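3-hydroxyisobutyrate dehydrogenase family protein (Geobacter sulfurreducens, PDB 3PDU) probably reduces succinic semialdehyde to gamma-hydroxybutyrate with NADP(H) as cofactor, as a member of the beta-hydroxyacid dehydrogenase family. Local coordinates at residues M1-L7 with C58-M64; S50-A56 with N79-I85; F116-S122 with I134-D140. All blocks are in the same frame, centred on the assembly; numbering follows the deposited sequence.

In the fold
All three contacts belong to the nucleotide-binding domain, and contacts 1 and 3 lie in the same mixed sheet. Contact 1 joins the parallel strands 4-7 and 60-63, contact 3 the antiparallel strands 115-122 and 133-139; both are largely buried, rest on ladders of backbone bonds and reach NADP, where M64 and V121 touch each other. Contact 2 is nearer the surface: helix 51-57 meets the loop before strand 90-93 through one backbone hydrogen bond and small side chains. V54 and C55 of that helix pack on G5, L7 and T61, tying contact 2 to contact 1, whereas contacts 2 and 3 do not touch.

Contact 1 of 3, residues M1-L7 with C58-M64; sequences MTTYGFL and CDITIAM. With NAP (NADP nicotinamide-adenine-dinucleotide phosphate), chain I.
The F6 ring carries the carbonyl oxygen of I62 over one face, 4.0 Å above its plane and displaced toward the rim, while CE1 meets I62 CG2 at 3.6 Å. With CG anti to the backbone N (chi1 -156°), the phenyl leans out over the sheet face and across toward the neighbouring strand, over I62, and CE2 touches M64 CB; M16, A17 and L20 of helix 13-23 pack on it as well. The Y4 ring lies alongside I60, CE1 being 3.8 Å from I60 CB, and F25 meets it edge to face. Beneath the two rings the strands run parallel, and the bonds alternate: G5 N donates to I60 O at 2.8 Å, I62 N to G5 O, L7 N to I62 O and M64 N to L7 O. The face bearing T61 is tight at G5, where a side chain would collide with T61 OG1; farther along, L7 CG rests on T61 CG2. At the outer end, D59 OD2 accepts from T3 N at 2.8 Å through its anti lone pair, and D59 N gives a longer bond to T3 OG1. At the inner end M64, bent at chi2 (54°), brings CE to 3.2 Å from O4D of NADP. Strand 4-7 leads into the probable GxGxxG turn; flanked by strands 27-30 and 90-93, the pair holds inner positions of the sheet, as in Rossmann-type dinucleotide-binding domains.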
# COMPACT_ATOMS: atom_id res chain seq x y z
N MET A 1 -47.94 -12.41 24.03
CA MET A 1 -46.61 -12.36 24.62
C MET A 1 -45.53 -12.71 23.60
O MET A 1 -45.43 -13.85 23.16
CB MET A 1 -46.51 -13.30 25.83
CG MET A 1 -47.08 -12.72 27.11
SD MET A 1 -47.27 -13.92 28.45
CE MET A 1 -48.50 -15.01 27.71
N THR A 2 -44.73 -11.72 23.23
CA THR A 2 -43.62 -11.92 22.32
C THR A 2 -42.51 -12.76 22.97
O THR A 2 -41.99 -12.38 24.03
CB THR A 2 -43.02 -10.57 21.87
OG1 THR A 2 -44.03 -9.80 21.17
CG2 THR A 2 -41.83 -10.78 20.95
N THR A 3 -42.14 -13.87 22.35
CA THR A 3 -41.00 -14.67 22.82
C THR A 3 -39.80 -14.51 21.90
O THR A 3 -39.94 -14.27 20.70
CB THR A 3 -41.35 -16.16 22.89
OG1 THR A 3 -41.70 -16.63 21.58
CG2 THR A 3 -42.51 -16.40 23.86
N TYR A 4 -38.60 -14.65 22.47
CA TYR A 4 -37.37 -14.35 21.75
C TYR A 4 -36.46 -15.56 21.60
O TYR A 4 -36.35 -16.39 22.50
CB TYR A 4 -36.61 -13.23 22.46
CG TYR A 4 -37.19 -11.86 22.20
CD1 TYR A 4 -36.76 -11.13 21.11
CD2 TYR A 4 -38.17 -11.32 23.02
CE1 TYR A 4 -37.27 -9.88 20.85
CE2 TYR A 4 -38.69 -10.06 22.76
CZ TYR A 4 -38.23 -9.35 21.67
OH TYR A 4 -38.72 -8.10 21.36
N GLY A 5 -35.80 -15.63 20.44
CA GLY A 5 -34.78 -16.63 20.16
C GLY A 5 -33.44 -15.93 19.98
O GLY A 5 -33.38 -14.75 19.63
N PHE A 6 -32.35 -16.65 20.24
CA PHE A 6 -31.02 -16.10 20.05
C PHE A 6 -30.03 -17.18 19.60
O PHE A 6 -29.84 -18.20 20.29
CB PHE A 6 -30.53 -15.41 21.34
CG PHE A 6 -29.49 -14.36 21.09
CD1 PHE A 6 -29.79 -13.01 21.25
CD2 PHE A 6 -28.21 -14.72 20.67
CE1 PHE A 6 -28.83 -12.04 21.02
CE2 PHE A 6 -27.25 -13.75 20.42
CZ PHE A 6 -27.56 -12.41 20.60
N LEU A 7 -29.43 -16.97 18.44
CA LEU A 7 -28.49 -17.91 17.83
C LEU A 7 -27.09 -17.31 17.81
O LEU A 7 -26.90 -16.21 17.29
CB LEU A 7 -28.90 -18.22 16.39
CG LEU A 7 -30.37 -18.51 16.11
CD1 LEU A 7 -30.61 -18.75 14.61
CD2 LEU A 7 -30.85 -19.71 16.93
N CYS A 58 -40.20 -19.24 18.29
CA CYS A 58 -40.03 -17.89 18.84
C CYS A 58 -40.55 -16.80 17.91
O CYS A 58 -40.36 -16.86 16.70
CB CYS A 58 -38.56 -17.64 19.14
SG CYS A 58 -37.89 -18.73 20.40
N ASP A 59 -41.20 -15.79 18.48
CA ASP A 59 -41.77 -14.71 17.67
C ASP A 59 -40.69 -13.90 16.97
O ASP A 59 -40.88 -13.42 15.86
CB ASP A 59 -42.65 -13.79 18.52
CG ASP A 59 -43.86 -14.49 19.07
OD1 ASP A 59 -44.65 -15.05 18.27
OD2 ASP A 59 -44.01 -14.52 20.31
N ILE A 60 -39.56 -13.72 17.66
CA ILE A 60 -38.46 -12.94 17.10
C ILE A 60 -37.16 -13.62 17.47
O ILE A 60 -36.87 -13.82 18.66
CB ILE A 60 -38.43 -11.50 17.65
CG1 ILE A 60 -39.73 -10.75 17.31
CG2 ILE A 60 -37.21 -10.74 17.13
CD1 ILE A 60 -39.74 -9.31 17.80
N THR A 61 -36.39 -14.00 16.46
CA THR A 61 -35.11 -14.64 16.70
C THR A 61 -33.99 -13.75 16.20
O THR A 61 -34.01 -13.26 15.06
CB THR A 61 -35.01 -15.99 15.99
OG1 THR A 61 -35.98 -16.88 16.55
CG2 THR A 61 -33.60 -16.59 16.16
N ILE A 62 -33.01 -13.54 17.07
CA ILE A 62 -31.83 -12.74 16.76
C ILE A 62 -30.63 -13.66 16.54
O ILE A 62 -30.51 -14.69 17.21
CB ILE A 62 -31.54 -11.80 17.93
CG1 ILE A 62 -32.64 -10.75 18.06
CG2 ILE A 62 -30.18 -11.15 17.79
CD1 ILE A 62 -32.48 -9.86 19.30
N ALA A 63 -29.77 -13.30 15.59
CA ALA A 63 -28.54 -14.07 15.36
C ALA A 63 -27.30 -13.17 15.48
O ALA A 63 -27.31 -12.01 15.07
CB ALA A 63 -28.58 -14.75 13.98
N MET A 64 -26.24 -13.71 16.06
CA MET A 64 -25.01 -12.93 16.21
C MET A 64 -23.83 -13.85 15.88
O MET A 64 -23.22 -14.43 16.77
CB MET A 64 -24.89 -12.38 17.63
CG MET A 64 -23.81 -11.31 17.80
SD MET A 64 -24.05 -9.99 16.60
CE MET A 64 -23.02 -8.70 17.26
PA NAP I . -17.10 -14.85 18.17
O1A NAP I . -15.98 -15.37 17.36
O2A NAP I . -16.82 -14.81 19.61
O5B NAP I . -18.45 -15.65 17.89
C5B NAP I . -18.85 -16.11 16.62
C4B NAP I . -20.15 -16.88 16.81
O4B NAP I . -20.53 -17.45 15.55
C3B NAP I . -20.03 -18.06 17.78
O3B NAP I . -21.28 -18.24 18.41
C2B NAP I . -19.77 -19.24 16.86
O2B NAP I . -20.20 -20.50 17.32
C1B NAP I . -20.65 -18.84 15.69
N9A NAP I . -20.27 -19.50 14.44
C8A NAP I . -19.13 -19.34 13.70
N7A NAP I . -19.23 -20.15 12.61
C5A NAP I . -20.41 -20.80 12.65
C6A NAP I . -21.01 -21.72 11.80
N6A NAP I . -20.39 -22.12 10.68
N1A NAP I . -22.25 -22.22 12.14
C2A NAP I . -22.89 -21.81 13.29
N3A NAP I . -22.29 -20.89 14.13
C4A NAP I . -21.07 -20.40 13.80
O3 NAP I . -17.42 -13.40 17.55
PN NAP I . -18.13 -12.09 18.12
O1N NAP I . -17.08 -11.14 18.52
O2N NAP I . -19.23 -12.51 19.03
O5D NAP I . -18.74 -11.58 16.73
C5D NAP I . -20.01 -11.96 16.25
C4D NAP I . -20.36 -10.98 15.14
O4D NAP I . -20.44 -9.67 15.67
C3D NAP I . -19.25 -10.92 14.09
O3D NAP I . -19.86 -10.66 12.83
C2D NAP I . -18.42 -9.72 14.48
O2D NAP I . -17.73 -9.15 13.38
C1D NAP I . -19.54 -8.82 14.99
N1N NAP I . -19.16 -7.77 15.93
C2N NAP I . -18.23 -7.99 16.91
C3N NAP I . -17.90 -6.97 17.80
C7N NAP I . -16.90 -7.20 18.91
O7N NAP I . -16.33 -6.08 19.52
N7N NAP I . -16.54 -8.43 19.30
C4N NAP I . -18.53 -5.74 17.69
C5N NAP I . -19.49 -5.52 16.70
C6N NAP I . -19.81 -6.55 15.83
P2B NAP I . -19.19 -21.46 18.11
O1X NAP I . -19.70 -22.85 17.86
O2X NAP I . -17.78 -21.26 17.58
O3X NAP I . -19.21 -21.12 19.57
O HOH W 1 -44.23 -17.78 21.16

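Contact 2 of 3, residues S50-A56 with N79-I85; sequences SPAEVCA and NGVLEGI
S50 sets its CB 3.8 Å from N79 CB and turns its hydroxyl back onto its own helix: OG, lying between the backbone N and the carbonyl carbon (chi1 68°), accepts from E53 N at 3.1 Å as the N-cap. An alanine here would remove that acceptor and is likely to leave E53 N without its capping partner, making the first turn less firmly fixed beside N79. P51 follows with CD 3.2 Å from N79 O, and its CB rests against the peptide linking G80 to V81. A52 N donates to the same carbonyl, N79 O, at 2.9 Å; the donor stands above the carbonyl plane, 45° out of it, and the bond is bent (147°). The methyl of A52 also lies against G80 O and E83 CB, and A52 O receives a CA-H...O contact from G84. This is the flank of the Rossmann-type domain, where helix 51-57, the connection into strand 60-63, is met by the loop leading from helix 68-76 to strand 90-93. One turn later C55 points at that loop: SG touches V81 CG1 at 3.7 Å, while CB meets I85 CD1. A56 CA comes 3.4 Å from G84 O. Here the backbones are so close that a side chain on G84 would run into A52 O; R89 joins the two segments from outside, bonding C55 O through NE and G84 O through NH2.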
# COMPACT_ATOMS: atom_id res chain seq x y z
N SER A 50 -31.58 -26.75 17.60
CA SER A 50 -31.21 -26.24 16.28
C SER A 50 -31.80 -24.87 15.99
O SER A 50 -32.75 -24.43 16.66
CB SER A 50 -31.68 -27.21 15.18
OG SER A 50 -33.10 -27.21 15.13
N PRO A 51 -31.25 -24.18 14.99
CA PRO A 51 -31.84 -22.90 14.59
C PRO A 51 -33.29 -23.09 14.15
O PRO A 51 -34.13 -22.23 14.44
CB PRO A 51 -30.96 -22.47 13.41
CG PRO A 51 -29.63 -23.14 13.68
CD PRO A 51 -30.00 -24.47 14.26
N ALA A 52 -33.58 -24.20 13.48
CA ALA A 52 -34.94 -24.49 13.02
C ALA A 52 -35.91 -24.56 14.20
O ALA A 52 -37.01 -24.02 14.14
CB ALA A 52 -34.97 -25.81 12.22
N GLU A 53 -35.49 -25.23 15.27
CA GLU A 53 -36.33 -25.32 16.47
C GLU A 53 -36.59 -23.95 17.07
O GLU A 53 -37.71 -23.65 17.50
CB GLU A 53 -35.71 -26.25 17.52
CG GLU A 53 -36.58 -26.41 18.76
CD GLU A 53 -35.86 -27.04 19.94
OE1 GLU A 53 -34.92 -27.83 19.72
OE2 GLU A 53 -36.24 -26.74 21.10
N VAL A 54 -35.57 -23.10 17.10
CA VAL A 54 -35.74 -21.77 17.65
C VAL A 54 -36.74 -20.95 16.82
O VAL A 54 -37.66 -20.33 17.35
CB VAL A 54 -34.40 -21.03 17.74
CG1 VAL A 54 -34.62 -19.58 18.20
CG2 VAL A 54 -33.43 -21.76 18.68
N CYS A 55 -36.55 -20.96 15.50
CA CYS A 55 -37.34 -20.08 14.62
C CYS A 55 -38.79 -20.55 14.44
O CYS A 55 -39.67 -19.76 14.10
CB CYS A 55 -36.65 -19.91 13.27
SG CYS A 55 -35.10 -18.97 13.38
N ALA A 56 -39.02 -21.83 14.68
CA ALA A 56 -40.38 -22.37 14.67
C ALA A 56 -41.14 -21.94 15.93
O ALA A 56 -42.35 -21.77 15.90
CB ALA A 56 -40.35 -23.90 14.57
N ASN A 79 -31.51 -28.14 9.19
CA ASN A 79 -32.06 -27.71 10.48
C ASN A 79 -31.81 -26.23 10.74
O ASN A 79 -31.75 -25.78 11.89
CB ASN A 79 -31.48 -28.57 11.62
CG ASN A 79 -31.59 -30.06 11.34
OD1 ASN A 79 -32.67 -30.57 11.06
ND2 ASN A 79 -30.46 -30.75 11.40
N GLY A 80 -31.68 -25.47 9.65
CA GLY A 80 -31.37 -24.05 9.75
C GLY A 80 -32.61 -23.19 9.85
O GLY A 80 -33.72 -23.70 9.95
N VAL A 81 -32.42 -21.87 9.83
CA VAL A 81 -33.51 -20.92 10.02
C VAL A 81 -34.70 -21.17 9.08
O VAL A 81 -35.86 -21.13 9.51
CB VAL A 81 -33.02 -19.46 9.86
CG1 VAL A 81 -34.20 -18.46 9.82
CG2 VAL A 81 -32.03 -19.11 10.99
N LEU A 82 -34.42 -21.43 7.82
CA LEU A 82 -35.48 -21.54 6.82
C LEU A 82 -36.39 -22.74 7.06
O LEU A 82 -37.54 -22.74 6.60
CB LEU A 82 -34.89 -21.60 5.42
CG LEU A 82 -34.07 -20.40 4.93
CD1 LEU A 82 -33.57 -20.68 3.52
CD2 LEU A 82 -34.85 -19.09 4.98
N GLU A 83 -35.91 -23.75 7.78
CA GLU A 83 -36.71 -24.94 8.06
C GLU A 83 -37.71 -24.70 9.20
O GLU A 83 -38.58 -25.52 9.44
CB GLU A 83 -35.83 -26.14 8.39
CG GLU A 83 -34.92 -26.58 7.25
CD GLU A 83 -34.26 -27.93 7.49
OE1 GLU A 83 -34.48 -28.52 8.58
OE2 GLU A 83 -33.52 -28.41 6.61
N GLY A 84 -37.57 -23.58 9.90
CA GLY A 84 -38.47 -23.27 11.00
C GLY A 84 -39.23 -21.96 10.88
O GLY A 84 -40.36 -21.87 11.35
N ILE A 85 -38.63 -20.95 10.26
CA ILE A 85 -39.26 -19.62 10.19
C ILE A 85 -40.52 -19.65 9.33
O ILE A 85 -40.64 -20.48 8.43
CB ILE A 85 -38.29 -18.55 9.64
CG1 ILE A 85 -38.75 -17.15 10.05
CG2 ILE A 85 -38.16 -18.68 8.12
CD1 ILE A 85 -38.36 -16.76 11.46

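Contact 3 of 3, residues F116-S122 with I134-D140; sequences FLEAPVS and IILAAGD. With NAP (NADP nicotinamide-adenine-dinucleotide phosphate), chain I.
E118 and A138 exchange a reciprocal pair of backbone hydrogen bonds, 2.9 Å from N to O in each direction, and S122 and I134 form a second such pair, both of whose donors lie in the carbonyl planes. Between them L136 N reaches P120 O, nearly straight in line with the carbonyl, and at the far end D140 N binds F116 O. The regular ladder is interrupted around A119-P120, where L136 O, buried here, has no polar partner in the model; P120 CD lies 3.3 Å from it. CA-H...O contacts add to the ladder, with A137 CA 3.1 Å from E118 O. These strands form the one antiparallel pairing in the Rossmann-type sheet: 133-139, with 157-160 parallel to it, runs against the six strands that end with 115-122, after the short helix 125-130.

Apolar contacts occupy the face of V121 and I135, which lie side by side pointing the same way, CG1 to CG1 4.0 Å; the methyl of A119 meets I135 CG2 at 3.8 Å, and F151 of helix 148-154 packs over A119 and I135. V121 CG2 comes 3.8 Å from C5N of the nicotinamide ring. L117 CD2 meets A137 CB at 4.2 Å, while CD1 lies against the carbonyl oxygen of A138. Among the polar side chains, E118 CG sits between its backbone N and carbonyl carbon (chi1 67°), and the chain then runs extended past A138 CB, OE2 3.5 Å from it; the carboxylate is held by S102 OG on OE1 and by G165 N and A168 N on OE2. D140, with CB against F116 O, turns OD1 to L143 N as an N-cap and to S142 OG.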
# COMPACT_ATOMS: atom_id res chain seq x y z
N PHE A 116 -37.81 -10.23 7.93
CA PHE A 116 -36.37 -10.11 8.08
C PHE A 116 -35.92 -8.67 8.32
O PHE A 116 -36.39 -7.72 7.68
CB PHE A 116 -35.60 -10.67 6.87
CG PHE A 116 -34.10 -10.53 7.00
CD1 PHE A 116 -33.38 -11.38 7.83
CD2 PHE A 116 -33.41 -9.53 6.32
CE1 PHE A 116 -32.00 -11.25 7.98
CE2 PHE A 116 -32.04 -9.40 6.45
CZ PHE A 116 -31.33 -10.25 7.28
N LEU A 117 -34.98 -8.53 9.24
CA LEU A 117 -34.32 -7.26 9.49
C LEU A 117 -32.85 -7.54 9.71
O LEU A 117 -32.51 -8.47 10.43
CB LEU A 117 -34.91 -6.64 10.77
CG LEU A 117 -34.47 -5.24 11.17
CD1 LEU A 117 -35.15 -4.22 10.25
CD2 LEU A 117 -34.85 -4.98 12.63
N GLU A 118 -31.97 -6.76 9.09
CA GLU A 118 -30.55 -6.86 9.43
C GLU A 118 -30.31 -5.79 10.48
O GLU A 118 -30.93 -4.73 10.43
CB GLU A 118 -29.66 -6.67 8.20
CG GLU A 118 -29.67 -5.25 7.62
CD GLU A 118 -28.69 -5.07 6.46
OE1 GLU A 118 -27.94 -6.02 6.15
OE2 GLU A 118 -28.67 -3.97 5.86
N ALA A 119 -29.45 -6.06 11.45
CA ALA A 119 -29.17 -5.06 12.46
C ALA A 119 -27.77 -5.22 13.05
O ALA A 119 -27.62 -5.47 14.25
CB ALA A 119 -30.23 -5.10 13.56
N PRO A 120 -26.73 -5.06 12.21
CA PRO A 120 -25.37 -5.14 12.73
C PRO A 120 -25.15 -3.99 13.72
O PRO A 120 -25.90 -3.02 13.71
CB PRO A 120 -24.49 -4.98 11.48
CG PRO A 120 -25.37 -4.24 10.49
CD PRO A 120 -26.77 -4.71 10.77
N VAL A 121 -24.14 -4.10 14.56
CA VAL A 121 -23.95 -3.11 15.61
C VAL A 121 -22.56 -2.48 15.62
O VAL A 121 -21.59 -3.08 15.17
CB VAL A 121 -24.23 -3.72 17.00
CG1 VAL A 121 -25.62 -4.33 17.05
CG2 VAL A 121 -23.15 -4.76 17.36
N SER A 122 -22.48 -1.26 16.14
CA SER A 122 -21.20 -0.64 16.40
C SER A 122 -21.02 -0.62 17.92
O SER A 122 -21.91 -0.18 18.65
CB SER A 122 -21.17 0.78 15.81
OG SER A 122 -19.93 1.42 16.05
N ILE A 134 -24.68 0.52 19.37
CA ILE A 134 -25.38 1.34 18.39
C ILE A 134 -25.91 0.37 17.34
O ILE A 134 -25.15 -0.37 16.74
CB ILE A 134 -24.43 2.37 17.72
CG1 ILE A 134 -23.81 3.29 18.78
CG2 ILE A 134 -25.18 3.17 16.65
CD1 ILE A 134 -22.61 4.06 18.29
N ILE A 135 -27.22 0.36 17.15
CA ILE A 135 -27.82 -0.65 16.28
C ILE A 135 -28.16 -0.05 14.92
O ILE A 135 -28.88 0.95 14.85
CB ILE A 135 -29.05 -1.28 16.97
CG1 ILE A 135 -28.61 -2.01 18.24
CG2 ILE A 135 -29.78 -2.22 16.02
CD1 ILE A 135 -29.76 -2.44 19.13
N LEU A 136 -27.62 -0.66 13.87
CA LEU A 136 -27.74 -0.15 12.49
C LEU A 136 -28.70 -1.01 11.66
O LEU A 136 -28.28 -1.81 10.83
CB LEU A 136 -26.37 -0.15 11.82
CG LEU A 136 -25.28 0.59 12.62
CD1 LEU A 136 -23.91 0.33 12.03
CD2 LEU A 136 -25.58 2.09 12.70
N ALA A 137 -29.99 -0.82 11.87
CA ALA A 137 -30.98 -1.72 11.29
C ALA A 137 -31.42 -1.30 9.88
O ALA A 137 -31.33 -0.13 9.50
CB ALA A 137 -32.18 -1.81 12.21
N ALA A 138 -31.87 -2.29 9.10
CA ALA A 138 -32.45 -2.08 7.77
C ALA A 138 -33.30 -3.30 7.41
O ALA A 138 -32.93 -4.43 7.71
CB ALA A 138 -31.34 -1.85 6.72
N GLY A 139 -34.43 -3.05 6.76
CA GLY A 139 -35.35 -4.12 6.40
C GLY A 139 -36.75 -3.85 6.92
O GLY A 139 -37.21 -2.71 6.95
N ASP A 140 -37.42 -4.90 7.37
CA ASP A 140 -38.85 -4.84 7.67
C ASP A 140 -39.19 -3.87 8.81
O ASP A 140 -38.77 -4.07 9.95
CB ASP A 140 -39.38 -6.24 7.97
CG ASP A 140 -40.88 -6.26 8.16
OD1 ASP A 140 -41.37 -5.68 9.14
OD2 ASP A 140 -41.57 -6.86 7.32
PA NAP I . -17.10 -14.85 18.17
O1A NAP I . -15.98 -15.37 17.36
O2A NAP I . -16.82 -14.81 19.61
O5B NAP I . -18.45 -15.65 17.89
C5B NAP I . -18.85 -16.11 16.62
C4B NAP I . -20.15 -16.88 16.81
O4B NAP I . -20.53 -17.45 15.55
C3B NAP I . -20.03 -18.06 17.78
O3B NAP I . -21.28 -18.24 18.41
C2B NAP I . -19.77 -19.24 16.86
O2B NAP I . -20.20 -20.50 17.32
C1B NAP I . -20.65 -18.84 15.69
N9A NAP I . -20.27 -19.50 14.44
C8A NAP I . -19.13 -19.34 13.70
N7A NAP I . -19.23 -20.15 12.61
C5A NAP I . -20.41 -20.80 12.65
C6A NAP I . -21.01 -21.72 11.80
N6A NAP I . -20.39 -22.12 10.68
N1A NAP I . -22.25 -22.22 12.14
C2A NAP I . -22.89 -21.81 13.29
N3A NAP I . -22.29 -20.89 14.13
C4A NAP I . -21.07 -20.40 13.80
O3 NAP I . -17.42 -13.40 17.55
PN NAP I . -18.13 -12.09 18.12
O1N NAP I . -17.08 -11.14 18.52
O2N NAP I . -19.23 -12.51 19.03
O5D NAP I . -18.74 -11.58 16.73
C5D NAP I . -20.01 -11.96 16.25
C4D NAP I . -20.36 -10.98 15.14
O4D NAP I . -20.44 -9.67 15.67
C3D NAP I . -19.25 -10.92 14.09
O3D NAP I . -19.86 -10.66 12.83
C2D NAP I . -18.42 -9.72 14.48
O2D NAP I . -17.73 -9.15 13.38
C1D NAP I . -19.54 -8.82 14.99
N1N NAP I . -19.16 -7.77 15.93
C2N NAP I . -18.23 -7.99 16.91
C3N NAP I . -17.90 -6.97 17.80
C7N NAP I . -16.90 -7.20 18.91
O7N NAP I . -16.33 -6.08 19.52
N7N NAP I . -16.54 -8.43 19.30
C4N NAP I . -18.53 -5.74 17.69
C5N NAP I . -19.49 -5.52 16.70
C6N NAP I . -19.81 -6.55 15.83
P2B NAP I . -19.19 -21.46 18.11
O1X NAP I . -19.70 -22.85 17.86
O2X NAP I . -17.78 -21.26 17.58
O3X NAP I . -19.21 -21.12 19.57